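Local coordinates for DUF4875 domain-containing protein (Desulfovibrio piger, PDB 4LG3) that is of unknown function, a DUF4875 family protein whose mixed beta sheet packs against a long helix, at residues 6-11 with 53-58; 25-30 with 69-74; 31-36 with 78-83; 96-101 with 111-116. One frame throughout, in Å; residues are numbered along the deposited sequence.

Interaction 1: residues 6-11 with 53-58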
# COMPACT_ATOMS: atom_id res chain seq x y z
N GLU A 6 -16.40 3.32 -4.25
CA GLU A 6 -15.67 4.14 -5.21
C GLU A 6 -14.20 4.34 -4.78
O GLU A 6 -13.86 4.20 -3.60
CB GLU A 6 -16.38 5.50 -5.38
CG GLU A 6 -16.19 6.12 -6.75
CD GLU A 6 -15.83 7.59 -6.71
OE1 GLU A 6 -16.76 8.43 -6.70
OE2 GLU A 6 -14.61 7.92 -6.68
N ALA A 7 -13.35 4.67 -5.75
CA ALA A 7 -11.93 4.89 -5.56
C ALA A 7 -11.66 6.12 -4.71
O ALA A 7 -12.37 7.14 -4.82
CB ALA A 7 -11.24 5.02 -6.91
N GLN A 8 -10.64 6.03 -3.86
CA GLN A 8 -10.21 7.12 -2.98
C GLN A 8 -9.14 7.95 -3.65
O GLN A 8 -8.52 7.47 -4.60
CB GLN A 8 -9.67 6.55 -1.67
CG GLN A 8 -10.64 5.62 -0.97
CD GLN A 8 -11.90 6.34 -0.59
OE1 GLN A 8 -11.91 7.19 0.31
NE2 GLN A 8 -12.98 6.06 -1.32
N PHE A 9 -8.93 9.21 -3.19
CA PHE A 9 -7.86 10.05 -3.72
C PHE A 9 -6.51 9.46 -3.38
O PHE A 9 -6.27 9.01 -2.26
CB PHE A 9 -7.95 11.47 -3.22
CG PHE A 9 -9.19 12.18 -3.68
CD1 PHE A 9 -9.59 12.14 -5.01
CD2 PHE A 9 -9.99 12.88 -2.77
CE1 PHE A 9 -10.74 12.79 -5.44
CE2 PHE A 9 -11.13 13.55 -3.20
CZ PHE A 9 -11.50 13.51 -4.54
N PHE A 10 -5.65 9.41 -4.39
CA PHE A 10 -4.32 8.86 -4.20
C PHE A 10 -3.29 9.73 -4.89
O PHE A 10 -3.62 10.60 -5.68
CB PHE A 10 -4.25 7.39 -4.70
CG PHE A 10 -4.34 7.21 -6.20
CD1 PHE A 10 -3.21 7.37 -7.01
CD2 PHE A 10 -5.54 6.88 -6.81
CE1 PHE A 10 -3.31 7.26 -8.39
CE2 PHE A 10 -5.63 6.73 -8.19
CZ PHE A 10 -4.52 6.93 -8.97
N ALA A 11 -2.04 9.48 -4.55
CA ALA A 11 -0.88 10.12 -5.17
C ALA A 11 0.22 9.08 -5.28
O ALA A 11 0.42 8.30 -4.35
CB ALA A 11 -0.42 11.31 -4.36
N LYS A 53 -12.76 -2.06 2.66
CA LYS A 53 -11.96 -2.97 1.85
C LYS A 53 -12.29 -2.72 0.37
O LYS A 53 -11.39 -2.70 -0.48
CB LYS A 53 -12.30 -4.43 2.24
CG LYS A 53 -11.43 -5.46 1.55
CD LYS A 53 -11.83 -6.87 1.86
CE LYS A 53 -10.98 -7.84 1.08
NZ LYS A 53 -11.30 -9.25 1.42
N ARG A 54 -13.59 -2.52 0.09
CA ARG A 54 -14.12 -2.26 -1.24
C ARG A 54 -13.53 -0.95 -1.80
O ARG A 54 -13.12 -0.91 -2.95
CB ARG A 54 -15.65 -2.24 -1.21
CG ARG A 54 -16.34 -2.15 -2.56
CD ARG A 54 -16.27 -3.44 -3.36
NE ARG A 54 -17.01 -3.39 -4.62
CZ ARG A 54 -16.52 -2.94 -5.77
NH1 ARG A 54 -15.27 -2.46 -5.83
NH2 ARG A 54 -17.27 -2.95 -6.87
N GLN A 55 -13.41 0.09 -0.97
CA GLN A 55 -12.84 1.37 -1.37
C GLN A 55 -11.33 1.26 -1.63
O GLN A 55 -10.84 1.86 -2.57
CB GLN A 55 -13.13 2.42 -0.31
CG GLN A 55 -14.56 2.93 -0.38
CD GLN A 55 -14.94 3.78 0.80
OE1 GLN A 55 -14.34 3.71 1.87
NE2 GLN A 55 -15.96 4.61 0.63
N LEU A 56 -10.62 0.46 -0.81
CA LEU A 56 -9.19 0.22 -0.98
C LEU A 56 -8.93 -0.51 -2.30
O LEU A 56 -8.03 -0.14 -3.05
CB LEU A 56 -8.60 -0.58 0.22
CG LEU A 56 -8.64 0.12 1.61
CD1 LEU A 56 -8.19 -0.83 2.69
CD2 LEU A 56 -7.79 1.38 1.64
N ALA A 57 -9.75 -1.53 -2.61
CA ALA A 57 -9.70 -2.30 -3.86
C ALA A 57 -10.01 -1.40 -5.07
O ALA A 57 -9.25 -1.40 -6.03
CB ALA A 57 -10.67 -3.47 -3.80
N ALA A 58 -11.08 -0.58 -4.98
CA ALA A 58 -11.49 0.34 -6.04
C ALA A 58 -10.39 1.35 -6.36
O ALA A 58 -10.26 1.75 -7.52
CB ALA A 58 -12.76 1.08 -5.66

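Interaction 2: residues 25-30 with 69-74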
# COMPACT_ATOMS: atom_id res chain seq x y z
N LEU A 25 5.85 -4.24 -21.85
CA LEU A 25 6.21 -3.26 -20.83
C LEU A 25 5.34 -3.42 -19.59
O LEU A 25 4.11 -3.39 -19.67
CB LEU A 25 6.09 -1.82 -21.39
CG LEU A 25 6.25 -0.65 -20.36
CD1 LEU A 25 7.69 -0.37 -20.06
CD2 LEU A 25 5.62 0.63 -20.89
N ARG A 26 6.00 -3.57 -18.44
CA ARG A 26 5.38 -3.62 -17.13
C ARG A 26 5.61 -2.27 -16.42
O ARG A 26 6.70 -1.70 -16.52
CB ARG A 26 5.94 -4.77 -16.31
CG ARG A 26 5.29 -4.93 -14.96
CD ARG A 26 5.80 -6.16 -14.24
NE ARG A 26 5.19 -6.26 -12.92
CZ ARG A 26 5.07 -7.38 -12.23
NH1 ARG A 26 5.55 -8.52 -12.70
NH2 ARG A 26 4.46 -7.37 -11.05
N TYR A 27 4.59 -1.74 -15.74
CA TYR A 27 4.76 -0.49 -15.02
C TYR A 27 4.37 -0.72 -13.59
O TYR A 27 3.24 -1.13 -13.32
CB TYR A 27 3.98 0.64 -15.67
CG TYR A 27 4.52 2.01 -15.37
CD1 TYR A 27 5.69 2.47 -15.99
CD2 TYR A 27 3.84 2.89 -14.54
CE1 TYR A 27 6.18 3.76 -15.73
CE2 TYR A 27 4.32 4.17 -14.29
CZ TYR A 27 5.48 4.61 -14.90
OH TYR A 27 5.93 5.89 -14.67
N ASN A 28 5.33 -0.57 -12.67
CA ASN A 28 5.09 -0.81 -11.24
C ASN A 28 4.96 0.50 -10.53
O ASN A 28 5.79 1.40 -10.72
CB ASN A 28 6.18 -1.67 -10.62
CG ASN A 28 6.40 -2.97 -11.35
OD1 ASN A 28 5.48 -3.77 -11.51
ND2 ASN A 28 7.61 -3.19 -11.84
N VAL A 29 3.87 0.64 -9.76
CA VAL A 29 3.57 1.89 -9.07
C VAL A 29 3.19 1.65 -7.62
O VAL A 29 2.39 0.76 -7.31
CB VAL A 29 2.43 2.70 -9.82
CG1 VAL A 29 2.21 4.07 -9.18
CG2 VAL A 29 2.73 2.85 -11.31
N ARG A 30 3.71 2.51 -6.73
CA ARG A 30 3.35 2.58 -5.31
C ARG A 30 2.56 3.84 -5.11
O ARG A 30 2.98 4.91 -5.56
CB ARG A 30 4.57 2.56 -4.39
CG ARG A 30 5.47 1.34 -4.57
CD ARG A 30 6.36 1.20 -3.35
NE ARG A 30 5.66 0.55 -2.24
CZ ARG A 30 5.79 -0.73 -1.92
NH1 ARG A 30 6.62 -1.52 -2.59
NH2 ARG A 30 5.12 -1.24 -0.89
N GLN A 69 -3.43 3.01 -19.41
CA GLN A 69 -3.82 3.98 -20.42
C GLN A 69 -2.72 5.06 -20.62
O GLN A 69 -2.30 5.30 -21.74
CB GLN A 69 -5.16 4.61 -19.99
CG GLN A 69 -5.63 5.87 -20.76
CD GLN A 69 -6.67 5.59 -21.82
OE1 GLN A 69 -7.62 4.82 -21.63
NE2 GLN A 69 -6.51 6.26 -22.96
N GLU A 70 -2.27 5.69 -19.53
CA GLU A 70 -1.33 6.79 -19.55
C GLU A 70 0.07 6.37 -19.97
O GLU A 70 0.68 7.08 -20.77
CB GLU A 70 -1.31 7.49 -18.18
CG GLU A 70 -0.21 8.53 -18.00
CD GLU A 70 -0.12 9.66 -19.01
OE1 GLU A 70 -1.17 10.26 -19.35
OE2 GLU A 70 1.02 10.00 -19.41
N LYS A 71 0.59 5.25 -19.46
CA LYS A 71 1.95 4.83 -19.82
C LYS A 71 1.98 3.84 -21.00
O LYS A 71 3.08 3.45 -21.43
CB LYS A 71 2.72 4.22 -18.61
CG LYS A 71 2.70 5.06 -17.34
CD LYS A 71 3.36 6.41 -17.41
CE LYS A 71 2.99 7.26 -16.23
NZ LYS A 71 3.77 8.52 -16.19
N ARG A 72 0.80 3.45 -21.52
CA ARG A 72 0.69 2.49 -22.62
C ARG A 72 1.42 1.21 -22.23
O ARG A 72 2.25 0.68 -22.98
CB ARG A 72 1.21 3.09 -23.95
CG ARG A 72 0.37 4.25 -24.49
CD ARG A 72 1.00 4.83 -25.75
NE ARG A 72 0.06 4.89 -26.88
CZ ARG A 72 -0.05 3.96 -27.82
NH1 ARG A 72 0.71 2.87 -27.79
NH2 ARG A 72 -0.92 4.11 -28.81
N ALA A 73 1.17 0.75 -21.00
CA ALA A 73 1.80 -0.46 -20.48
C ALA A 73 0.93 -1.69 -20.76
O ALA A 73 -0.30 -1.60 -20.71
CB ALA A 73 2.07 -0.30 -18.98
N ALA A 74 1.56 -2.83 -21.02
CA ALA A 74 0.84 -4.09 -21.23
C ALA A 74 0.43 -4.69 -19.86
O ALA A 74 -0.58 -5.40 -19.75
CB ALA A 74 1.72 -5.07 -22.00

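Interaction 3: residues 31-36 with 78-83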
# COMPACT_ATOMS: atom_id res chain seq x y z
N ILE A 31 1.38 3.72 -4.49
CA ILE A 31 0.51 4.86 -4.26
C ILE A 31 0.21 4.97 -2.78
O ILE A 31 0.43 4.01 -2.03
CB ILE A 31 -0.79 4.80 -5.14
CG1 ILE A 31 -1.66 3.58 -4.84
CG2 ILE A 31 -0.46 4.95 -6.67
CD1 ILE A 31 -3.14 3.68 -5.31
N VAL A 32 -0.28 6.14 -2.35
CA VAL A 32 -0.73 6.41 -0.97
C VAL A 32 -2.06 7.16 -1.06
O VAL A 32 -2.30 7.88 -2.04
CB VAL A 32 0.27 7.17 -0.05
CG1 VAL A 32 1.51 6.34 0.28
CG2 VAL A 32 0.66 8.55 -0.61
N LEU A 33 -2.89 7.06 0.01
CA LEU A 33 -4.12 7.81 0.13
C LEU A 33 -3.81 9.22 0.56
O LEU A 33 -2.99 9.42 1.46
CB LEU A 33 -5.09 7.17 1.12
CG LEU A 33 -5.62 5.79 0.81
CD1 LEU A 33 -6.58 5.35 1.89
CD2 LEU A 33 -6.26 5.72 -0.60
N VAL A 34 -4.47 10.20 -0.07
CA VAL A 34 -4.27 11.61 0.26
C VAL A 34 -5.59 12.30 0.58
O VAL A 34 -6.68 11.80 0.27
CB VAL A 34 -3.50 12.40 -0.83
CG1 VAL A 34 -2.10 11.83 -1.03
CG2 VAL A 34 -4.28 12.46 -2.15
N GLU A 35 -5.49 13.47 1.20
CA GLU A 35 -6.64 14.34 1.47
C GLU A 35 -6.20 15.79 1.41
O GLU A 35 -5.01 16.05 1.50
CB GLU A 35 -7.31 14.01 2.82
CG GLU A 35 -6.47 14.32 4.04
CD GLU A 35 -7.11 13.93 5.35
OE1 GLU A 35 -8.30 14.23 5.54
OE2 GLU A 35 -6.40 13.32 6.18
N GLN A 36 -7.16 16.72 1.32
CA GLN A 36 -6.88 18.17 1.39
C GLN A 36 -6.92 18.64 2.82
O GLN A 36 -7.86 18.29 3.55
CB GLN A 36 -7.92 18.98 0.63
CG GLN A 36 -8.00 18.73 -0.84
CD GLN A 36 -8.82 19.81 -1.48
OE1 GLN A 36 -8.35 20.94 -1.67
NE2 GLN A 36 -10.07 19.50 -1.81
N ILE A 78 0.03 -2.22 -9.05
CA ILE A 78 -0.22 -1.11 -8.11
C ILE A 78 -0.15 -1.64 -6.67
O ILE A 78 -0.76 -2.65 -6.35
CB ILE A 78 -1.58 -0.38 -8.37
CG1 ILE A 78 -1.75 0.05 -9.85
CG2 ILE A 78 -1.81 0.78 -7.39
CD1 ILE A 78 -0.86 1.15 -10.38
N THR A 79 0.58 -0.95 -5.81
CA THR A 79 0.64 -1.25 -4.38
C THR A 79 0.22 0.01 -3.64
O THR A 79 0.83 1.07 -3.83
CB THR A 79 2.02 -1.74 -3.89
OG1 THR A 79 2.42 -2.86 -4.67
CG2 THR A 79 2.01 -2.13 -2.41
N LEU A 80 -0.83 -0.12 -2.81
CA LEU A 80 -1.28 0.97 -1.96
C LEU A 80 -0.64 0.79 -0.59
O LEU A 80 -0.86 -0.23 0.07
CB LEU A 80 -2.81 1.04 -1.88
CG LEU A 80 -3.43 2.03 -0.89
CD1 LEU A 80 -3.19 3.47 -1.32
CD2 LEU A 80 -4.92 1.76 -0.74
N ASP A 81 0.19 1.77 -0.18
CA ASP A 81 0.84 1.76 1.13
C ASP A 81 0.02 2.56 2.16
O ASP A 81 -0.73 3.45 1.79
CB ASP A 81 2.28 2.28 1.06
CG ASP A 81 3.21 1.38 0.27
OD1 ASP A 81 3.23 0.15 0.54
OD2 ASP A 81 3.98 1.91 -0.57
N SER A 82 0.19 2.24 3.45
CA SER A 82 -0.52 2.88 4.57
C SER A 82 -0.19 4.37 4.68
O SER A 82 -1.02 5.14 5.16
CB SER A 82 -0.18 2.19 5.89
OG SER A 82 1.21 2.19 6.14
N GLN A 83 0.99 4.76 4.23
CA GLN A 83 1.48 6.13 4.26
C GLN A 83 2.84 6.24 3.57
O GLN A 83 3.50 5.21 3.38
CB GLN A 83 1.60 6.60 5.73
CG GLN A 83 2.63 5.85 6.57
CD GLN A 83 2.68 6.31 7.99
OE1 GLN A 83 2.43 7.47 8.32
NE2 GLN A 83 2.99 5.42 8.85
O HOH W 1 -2.34 5.45 2.36
O HOH W 2 -1.23 7.67 2.96

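Interaction 4: residues 96-101 with 111-116. With SO4 (sulfate ion), chain D.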
# COMPACT_ATOMS: atom_id res chain seq x y z
N ALA A 96 -3.01 -4.82 -6.78
CA ALA A 96 -3.68 -5.26 -8.00
C ALA A 96 -2.72 -5.21 -9.18
O ALA A 96 -1.98 -4.23 -9.35
CB ALA A 96 -4.91 -4.40 -8.29
N THR A 97 -2.74 -6.27 -9.99
CA THR A 97 -1.99 -6.36 -11.23
C THR A 97 -3.03 -6.48 -12.37
O THR A 97 -3.95 -7.29 -12.31
CB THR A 97 -0.93 -7.46 -11.18
OG1 THR A 97 0.01 -7.17 -10.11
CG2 THR A 97 -0.18 -7.60 -12.50
N TYR A 98 -2.88 -5.64 -13.37
CA TYR A 98 -3.75 -5.49 -14.53
C TYR A 98 -2.99 -5.69 -15.84
O TYR A 98 -1.99 -5.01 -16.08
CB TYR A 98 -4.36 -4.09 -14.50
CG TYR A 98 -5.33 -3.75 -15.61
CD1 TYR A 98 -6.26 -4.69 -16.07
CD2 TYR A 98 -5.39 -2.46 -16.14
CE1 TYR A 98 -7.20 -4.35 -17.04
CE2 TYR A 98 -6.33 -2.11 -17.11
CZ TYR A 98 -7.23 -3.07 -17.57
OH TYR A 98 -8.16 -2.76 -18.52
N ALA A 99 -3.47 -6.63 -16.67
CA ALA A 99 -2.97 -6.95 -18.01
C ALA A 99 -4.15 -6.78 -18.99
O ALA A 99 -4.88 -7.75 -19.22
CB ALA A 99 -2.40 -8.36 -18.05
N PRO A 100 -4.41 -5.54 -19.51
CA PRO A 100 -5.59 -5.31 -20.36
C PRO A 100 -5.85 -6.33 -21.48
O PRO A 100 -7.00 -6.61 -21.77
CB PRO A 100 -5.35 -3.91 -20.96
CG PRO A 100 -4.41 -3.25 -20.06
CD PRO A 100 -3.66 -4.29 -19.26
N ASP A 101 -4.79 -6.87 -22.10
CA ASP A 101 -4.93 -7.82 -23.21
C ASP A 101 -5.23 -9.29 -22.74
O ASP A 101 -5.37 -10.18 -23.58
CB ASP A 101 -3.68 -7.79 -24.13
CG ASP A 101 -2.38 -8.38 -23.58
OD1 ASP A 101 -2.37 -8.83 -22.41
OD2 ASP A 101 -1.36 -8.35 -24.30
N TRP A 111 -5.11 -14.27 -17.94
CA TRP A 111 -5.78 -13.45 -16.94
C TRP A 111 -5.58 -11.99 -17.24
O TRP A 111 -4.58 -11.62 -17.84
CB TRP A 111 -5.33 -13.76 -15.49
CG TRP A 111 -3.86 -13.68 -15.21
CD1 TRP A 111 -3.00 -14.73 -15.07
CD2 TRP A 111 -3.11 -12.50 -14.87
NE1 TRP A 111 -1.75 -14.28 -14.71
CE2 TRP A 111 -1.80 -12.92 -14.55
CE3 TRP A 111 -3.43 -11.13 -14.77
CZ2 TRP A 111 -0.79 -12.01 -14.17
CZ3 TRP A 111 -2.44 -10.23 -14.42
CH2 TRP A 111 -1.14 -10.67 -14.13
N THR A 112 -6.53 -11.17 -16.77
CA THR A 112 -6.56 -9.72 -16.91
C THR A 112 -6.23 -9.09 -15.56
O THR A 112 -5.52 -8.10 -15.50
CB THR A 112 -7.93 -9.29 -17.48
OG1 THR A 112 -8.19 -10.09 -18.65
CG2 THR A 112 -8.00 -7.80 -17.82
N TRP A 113 -6.75 -9.68 -14.48
CA TRP A 113 -6.52 -9.20 -13.12
C TRP A 113 -5.94 -10.32 -12.25
O TRP A 113 -6.36 -11.47 -12.35
CB TRP A 113 -7.82 -8.64 -12.50
CG TRP A 113 -8.28 -7.37 -13.15
CD1 TRP A 113 -9.17 -7.25 -14.19
CD2 TRP A 113 -7.89 -6.03 -12.80
NE1 TRP A 113 -9.35 -5.92 -14.51
CE2 TRP A 113 -8.59 -5.15 -13.66
CE3 TRP A 113 -7.02 -5.49 -11.84
CZ2 TRP A 113 -8.43 -3.76 -13.60
CZ3 TRP A 113 -6.86 -4.11 -11.78
CH2 TRP A 113 -7.55 -3.26 -12.66
N ASN A 114 -4.95 -9.97 -11.43
CA ASN A 114 -4.30 -10.91 -10.51
C ASN A 114 -3.72 -10.17 -9.32
O ASN A 114 -3.63 -8.94 -9.36
CB ASN A 114 -3.19 -11.68 -11.22
CG ASN A 114 -2.95 -13.07 -10.69
OD1 ASN A 114 -3.33 -13.43 -9.57
ND2 ASN A 114 -2.30 -13.89 -11.49
N THR A 115 -3.35 -10.92 -8.27
CA THR A 115 -2.70 -10.42 -7.05
C THR A 115 -3.60 -9.38 -6.43
O THR A 115 -3.18 -8.25 -6.10
CB THR A 115 -1.25 -9.91 -7.36
OG1 THR A 115 -0.62 -10.79 -8.29
CG2 THR A 115 -0.38 -9.80 -6.11
N LEU A 116 -4.88 -9.75 -6.30
CA LEU A 116 -5.91 -8.87 -5.77
C LEU A 116 -5.93 -8.98 -4.28
O LEU A 116 -6.26 -10.04 -3.76
CB LEU A 116 -7.26 -9.22 -6.39
CG LEU A 116 -7.33 -9.19 -7.93
CD1 LEU A 116 -8.72 -9.66 -8.43
CD2 LEU A 116 -6.92 -7.82 -8.49
S SO4 D . -11.35 -4.97 -18.05
O1 SO4 D . -12.30 -3.88 -18.31
O2 SO4 D . -10.07 -4.64 -18.68
O3 SO4 D . -11.22 -5.16 -16.59
O4 SO4 D . -11.86 -6.21 -18.64

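Interaction 1: residues 6-11 with 53-58
The N-terminal arm that leads into strand 10-18 crosses the first turns of helix 53-71, the long helix that packs against the mixed beta sheet. Between residues 6-11 and 53-58 the contact is made by van der Waals touch, with no hydrogen bond running directly across.

Two alanines make the apolar part. Ala58 points its CB at the arm, where it lies 3.6 Å from the backbone N of Ala7. In return, the CB of Ala7 rests 3.5 Å from the carbonyl O of Ala58, and the two methyl groups are 4.4 Å apart, so the backbones come close with little bulk between them.

Two glutamines make the second layer. Gln55 runs extended beyond CG and Gln8 bends at chi2, so that their chains cross obliquely with the amide planes 31° apart. Each amide oxygen is held elsewhere: Gln8 OE1 accepts from Arg45, and Gln55 OE1 from the backbone N of Ser52, just ahead of the helix.

The polar bond at the centre belongs to the arm itself. Gln8 folds back so that its NE2 donates to Glu6 O at 3.1 Å, fixing the rotation of its amide. The carbonyl oxygen lies in the plane of that amide, although NE2 stands well above the carbonyl plane. Both atoms also touch the aliphatic part of Gln55, whose CG is 3.5 Å from Glu6 O and 3.6 Å from Gln8 NE2.

Interaction 2: residues 25-30 with 69-74
Residues 25-30 and 69-74 meet at the end of a beta-alpha-beta crossover, where helix 53-71 gives way to strand 75-81, the parallel neighbour of strand 26-36. Arg72, with a positive phi of 55°, turns the chain out of the helix and brings Ala73 and Ala74 alongside the start of strand 26-36.

Tyr27 and Lys71 set the geometry. The tyrosine ring, with CG anti to the backbone N, is directed at the helix, and the lysine chain bends at chi2 and passes obliquely over it. Lys71 CG sits over the middle of one face, 3.6 Å from the ring centroid and 14° off the normal, a close CH-pi contact. Beyond it the chain follows the ring outward, so that Lys71 CE comes within 3.6 Å of Tyr27 OH. The polar tips share a further partner on strand 10-18: Tyr27 OH is hydrogen-bonded to Glu15, and Lys71 NZ forms a long, weak ion pair with the same carboxylate.

Near the CB of Tyr27, the small methyl of Ala73 fills the angle between two larger residues. Its CB lies 3.9 Å from Tyr27 CB and 4.1 Å from Leu25 CD2. Leu25 reaches this place with CG anti to its own N, and the same CD2 branch lies against the carbonyls of Lys71 and Arg72, 3.8 Å from Lys71 O.

The backbones are joined beside the alanines, where Ala74 N donates to Leu25 O at 2.9 Å, lying in the carbonyl plane although the N-H...O angle is only 132°.

Interaction 3: residues 31-36 with 78-83
Ile31 places CG1 in the crowded position between its backbone N and carbonyl carbon (chi1 62°), while Leu80 holds CG anti to N (chi1 173°) and swings its CD1 branch across to the opposing strand. The two side chains consequently cross obliquely, with Ile31 CG1 3.8 Å from Leu80 CD1. The same CG1 also meets Ile78, lying 3.8 Å from Ile78 CG2. Leu33, its CG anti to the carbonyl carbon, extends the row; it crosses Leu80 at about a right angle, Leu33 CD2 to Leu80 CD1 at 3.9 Å. Leu80 CD1 is thus held between Ile31 and Leu33, and Leu56 and Val60 of helix 53-71 pack on Leu80 and link this face of the sheet to the helix.

These residues belong to the parallel strand pair of the mixed sheet, 26-36 with 75-81, joined by a beta-alpha-beta crossover whose connection carries strand 42-44 and helix 53-71. Ile31 bonds to both flanks of Leu80 in the usual parallel ladder: Ile31 N donates to Thr79 O at 2.8 Å, and Ile31 O accepts from Asp81 N at 2.9 Å. Both donors lie nearly along the C=O axes.

Further on the segments splay, the axes of the two short strand segments 46° apart, and water 1 takes over the next rung. It accepts from Leu33 N at 2.9 Å and donates to Asp81 O at 2.6 Å. On the other face Val32 CG1 packs 3.6 Å from Gln83 C, and Asp81, on that same face, forms a salt bridge with Arg30.

Interaction 4: residues 96-101 with 111-116
A sulfate ion, probably from the crystallisation liquor, is gripped by two stacked aromatic side chains that project from adjacent strands. Tyr98 OH donates to its O2 at 2.7 Å and Trp113 NE1 to its O3 at 2.9 Å, the latter nearly straight (171°), with each oxygen in the plane of the ring that binds it. The rings form an offset stack, the Tyr98 ring 4.3 Å from the six-membered ring of Trp113 between centroids and the planes 14° apart. Pro100 CD covers the opposite face of the tyrosine, 3.8 Å above its plane.

The strands that carry the rings form an antiparallel ladder. Thr97 and Asn114 are a hydrogen-bonded pair: Thr97 N donates to Asn114 O at 2.9 Å and Asn114 N to Thr97 O at 3.0 Å. Tyr98 with Trp113 is the non-hydrogen-bonded pair beside it. The ladder goes on past the strands, Ala99 N donating to Thr112 O at 2.8 Å. On the face away from the stack, Thr97 CG2 meets the edge of Trp111 at CH2, 3.6 Å away.

The Tyr98 and Trp113 face packs on Ala64 of helix 53-71, while strand 92-98 continues the sheet to strand 75-81 and strand 113-118 to strand 175-176.

How the interactions relate
From the N terminus, the arm of interaction 1 enters strand 10-18, which pairs with strand 26-36 through the backbones of Ala11 with Val32 and Phe9 with Val34. Interactions 1, 2 and 3 cross one another along the chain, their segments alternating, and each closes a loop of about forty residues. Interactions 1 and 2 hold the two ends of helix 53-71, with centres about 19 Å apart, whereas interaction 3 joins the parallel strands on either end of that crossover. Arg30 with Asp81 forms a salt bridge between interactions 2 and 3. Interaction 4 follows in series as an antiparallel pair joined by a long loop, attached through Ile78 N to Ala96 O and touching Ala74 at Pro100.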